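Long-range contact in acetoacetate decarboxylase (Sphingomonas wittichii, PDB 5UPB), which belongs to the acetoacetate decarboxylase family and probably works as a lyase-type enzyme related to acetoacetate decarboxylase: residues A[53-63]-A[79-89]. Residues are numbered along the deposited sequence; the frame is centred on the assembly and turned at random.
Sequences LCMAYVGAFQS and AVYNEAALSIA
Leu-53 O is gripped twice. Ala-89 N donates to Leu-53 O at 3.0 Å. A water donates to Leu-53 O at 2.8 Å and also to Ala-89 O, bridging the two strands. From here strands 53-63 and 80-89 run antiparallel as a regular ladder, buried near the chain centre in the beta-rich core of the acetoacetate decarboxylase fold. Backbone bonds link Met-55 with Ser-87, Tyr-57 with Ala-85, Gly-59 with Glu-83 and Phe-61 with Tyr-81. At the far end Ala-79 O accepts Ser-63 N and, weakly, Gln-62 NE2. Gln-62 NE2 also bonds Thr-64 OG1, and its OE1 is taken by His-132 and Asn-135 of the second subunit.

Tyr-57, Glu-83, Phe-61 and Tyr-81 share one face. Tyr-57 OH donates to Glu-83 OE2 at 2.6 Å, on the anti side of the carboxylate and 22° out of its plane. The Tyr-57 ring leans across the strand gap because CG sits between the backbone N and carbonyl carbon (chi1 70°). Ala-85 CB lies over one ring face in a CH-pi contact, 3.8 Å from the Tyr-57 centroid. A phenylalanine in place of Tyr-57 would probably leave Glu-83 OE2 without its hydroxyl mate and the carboxylate less firmly fixed.

Phe-61 CB sits over the Tyr-81 ring, 3.5 Å from its centroid. The two rings are near parallel (5°) but slid apart. Phe-61 CE1 lies over Gly-59, where a CB would clash with it. On the other face Ala-56 CB meets Leu-86 CD2 at 3.5 Å.

Glu-83 OE1 forms a salt bridge with Lys-121, so both carboxylate oxygens are held. Strand 21-34 pairs with the other edge of 53-63, as where Cys-54 bonds Leu-32. Strand 95-105 flanks 80-89. Helix 108-116 packs on Ser-63 and Tyr-81, with Trp-109 roughly perpendicular to the Tyr-81 ring.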
# COMPACT_ATOMS: atom_id res chain seq x y z
N LEU A 53 -21.11 -22.98 -14.40
CA LEU A 53 -20.89 -22.64 -13.00
C LEU A 53 -19.52 -22.01 -12.83
O LEU A 53 -18.53 -22.48 -13.40
CB LEU A 53 -20.96 -23.89 -12.13
CG LEU A 53 -20.57 -23.68 -10.65
CD1 LEU A 53 -21.55 -22.72 -9.91
CD2 LEU A 53 -20.43 -25.00 -9.93
N CYS A 54 -19.48 -20.90 -12.10
CA CYS A 54 -18.28 -20.17 -11.71
C CYS A 54 -18.41 -19.87 -10.23
O CYS A 54 -19.53 -19.87 -9.70
CB CYS A 54 -18.09 -18.81 -12.44
SG CYS A 54 -17.99 -19.05 -14.12
N MET A 55 -17.27 -19.68 -9.57
CA MET A 55 -17.28 -19.20 -8.20
C MET A 55 -16.42 -17.95 -8.13
O MET A 55 -15.30 -17.92 -8.68
CB MET A 55 -16.78 -20.22 -7.15
CG MET A 55 -15.37 -20.34 -6.93
SD MET A 55 -15.20 -21.43 -5.51
CE MET A 55 -14.32 -22.77 -6.28
N ALA A 56 -16.95 -16.91 -7.51
CA ALA A 56 -16.17 -15.75 -7.10
C ALA A 56 -15.90 -15.85 -5.60
O ALA A 56 -16.80 -16.23 -4.84
CB ALA A 56 -16.93 -14.47 -7.41
N TYR A 57 -14.65 -15.60 -5.17
CA TYR A 57 -14.39 -15.53 -3.73
C TYR A 57 -13.45 -14.40 -3.38
O TYR A 57 -12.61 -13.97 -4.17
CB TYR A 57 -13.84 -16.85 -3.14
CG TYR A 57 -12.43 -17.25 -3.52
CD1 TYR A 57 -11.33 -16.63 -2.95
CD2 TYR A 57 -12.21 -18.25 -4.43
CE1 TYR A 57 -10.04 -17.01 -3.31
CE2 TYR A 57 -10.94 -18.64 -4.78
CZ TYR A 57 -9.86 -18.02 -4.23
OH TYR A 57 -8.60 -18.43 -4.56
N VAL A 58 -13.60 -13.95 -2.14
CA VAL A 58 -12.62 -13.12 -1.46
C VAL A 58 -12.30 -13.80 -0.14
O VAL A 58 -13.22 -14.18 0.60
CB VAL A 58 -13.15 -11.70 -1.17
CG1 VAL A 58 -12.11 -10.93 -0.40
CG2 VAL A 58 -13.57 -11.02 -2.46
N GLY A 59 -11.03 -14.01 0.13
CA GLY A 59 -10.62 -14.69 1.35
C GLY A 59 -9.43 -14.05 2.03
O GLY A 59 -8.58 -13.38 1.40
N ALA A 60 -9.37 -14.29 3.33
CA ALA A 60 -8.22 -13.95 4.17
C ALA A 60 -7.52 -15.24 4.58
O ALA A 60 -8.13 -16.08 5.26
CB ALA A 60 -8.68 -13.14 5.39
N PHE A 61 -6.27 -15.38 4.15
CA PHE A 61 -5.51 -16.62 4.25
C PHE A 61 -4.34 -16.46 5.21
O PHE A 61 -3.73 -15.40 5.33
CB PHE A 61 -4.97 -17.07 2.88
CG PHE A 61 -6.02 -17.46 1.91
CD1 PHE A 61 -6.75 -16.50 1.24
CD2 PHE A 61 -6.31 -18.80 1.69
CE1 PHE A 61 -7.78 -16.89 0.34
CE2 PHE A 61 -7.31 -19.17 0.82
CZ PHE A 61 -8.05 -18.21 0.15
N GLN A 62 -4.01 -17.57 5.84
CA GLN A 62 -2.86 -17.66 6.74
C GLN A 62 -2.13 -18.97 6.43
O GLN A 62 -2.69 -20.07 6.65
CB GLN A 62 -3.33 -17.58 8.19
CG GLN A 62 -2.20 -17.41 9.20
CD GLN A 62 -1.54 -18.72 9.54
OE1 GLN A 62 -2.14 -19.60 10.16
NE2 GLN A 62 -0.33 -18.89 9.09
N SER A 63 -0.91 -18.88 5.92
CA SER A 63 -0.16 -20.06 5.50
C SER A 63 1.09 -20.24 6.36
O SER A 63 1.64 -19.27 6.91
CB SER A 63 0.23 -19.98 4.02
OG SER A 63 1.11 -18.89 3.83
N ALA A 79 3.23 -14.45 6.59
CA ALA A 79 2.38 -15.55 7.04
C ALA A 79 0.91 -15.34 6.74
O ALA A 79 0.09 -16.27 7.00
CB ALA A 79 2.55 -15.74 8.55
N VAL A 80 0.54 -14.18 6.18
CA VAL A 80 -0.86 -13.86 5.90
C VAL A 80 -0.95 -13.20 4.56
O VAL A 80 -0.04 -12.47 4.14
CB VAL A 80 -1.50 -12.95 6.97
CG1 VAL A 80 -1.64 -13.70 8.30
CG2 VAL A 80 -0.67 -11.68 7.19
N TYR A 81 -2.07 -13.44 3.89
CA TYR A 81 -2.36 -12.74 2.65
C TYR A 81 -3.86 -12.77 2.39
O TYR A 81 -4.58 -13.61 2.92
CB TYR A 81 -1.61 -13.34 1.48
CG TYR A 81 -2.03 -14.74 1.08
CD1 TYR A 81 -1.44 -15.85 1.67
CD2 TYR A 81 -3.00 -14.95 0.11
CE1 TYR A 81 -1.78 -17.14 1.28
CE2 TYR A 81 -3.37 -16.26 -0.26
CZ TYR A 81 -2.73 -17.33 0.30
OH TYR A 81 -3.03 -18.64 -0.05
N ASN A 82 -4.30 -11.84 1.56
CA ASN A 82 -5.67 -11.83 1.08
C ASN A 82 -5.69 -12.14 -0.40
O ASN A 82 -4.76 -11.79 -1.14
CB ASN A 82 -6.32 -10.49 1.34
CG ASN A 82 -6.21 -10.09 2.76
OD1 ASN A 82 -6.82 -10.71 3.62
ND2 ASN A 82 -5.31 -9.17 3.05
N GLU A 83 -6.80 -12.73 -0.83
CA GLU A 83 -6.91 -13.18 -2.20
C GLU A 83 -8.34 -13.11 -2.69
O GLU A 83 -9.29 -13.39 -1.94
CB GLU A 83 -6.39 -14.60 -2.32
CG GLU A 83 -6.42 -15.17 -3.72
CD GLU A 83 -5.68 -16.51 -3.79
OE1 GLU A 83 -4.43 -16.50 -3.86
OE2 GLU A 83 -6.32 -17.58 -3.73
N ALA A 84 -8.49 -12.70 -3.97
CA ALA A 84 -9.78 -12.72 -4.64
C ALA A 84 -9.64 -13.47 -5.96
O ALA A 84 -8.62 -13.35 -6.66
CB ALA A 84 -10.27 -11.30 -4.87
N ALA A 85 -10.69 -14.17 -6.35
CA ALA A 85 -10.60 -14.97 -7.56
C ALA A 85 -11.95 -15.14 -8.22
O ALA A 85 -13.00 -15.12 -7.57
CB ALA A 85 -10.02 -16.34 -7.28
N LEU A 86 -11.87 -15.36 -9.53
CA LEU A 86 -12.98 -15.83 -10.36
C LEU A 86 -12.55 -17.16 -10.97
O LEU A 86 -11.59 -17.19 -11.75
CB LEU A 86 -13.31 -14.80 -11.44
CG LEU A 86 -13.71 -13.44 -10.89
CD1 LEU A 86 -13.71 -12.36 -11.96
CD2 LEU A 86 -15.09 -13.56 -10.28
N SER A 87 -13.23 -18.24 -10.60
CA SER A 87 -12.83 -19.59 -11.00
C SER A 87 -13.96 -20.26 -11.77
O SER A 87 -15.13 -20.05 -11.48
CB SER A 87 -12.47 -20.51 -9.79
OG SER A 87 -11.45 -19.96 -9.00
N ILE A 88 -13.58 -21.15 -12.69
CA ILE A 88 -14.49 -21.75 -13.66
C ILE A 88 -14.61 -23.24 -13.38
O ILE A 88 -13.61 -23.95 -13.30
CB ILE A 88 -13.98 -21.51 -15.09
CG1 ILE A 88 -13.87 -20.00 -15.34
CG2 ILE A 88 -14.88 -22.20 -16.12
CD1 ILE A 88 -13.14 -19.63 -16.62
N ALA A 89 -15.85 -23.72 -13.24
CA ALA A 89 -16.05 -25.15 -13.09
C ALA A 89 -15.78 -25.83 -14.43
O ALA A 89 -16.23 -25.36 -15.48
CB ALA A 89 -17.46 -25.46 -12.60
O HOH W 1 -18.60 -24.00 -15.77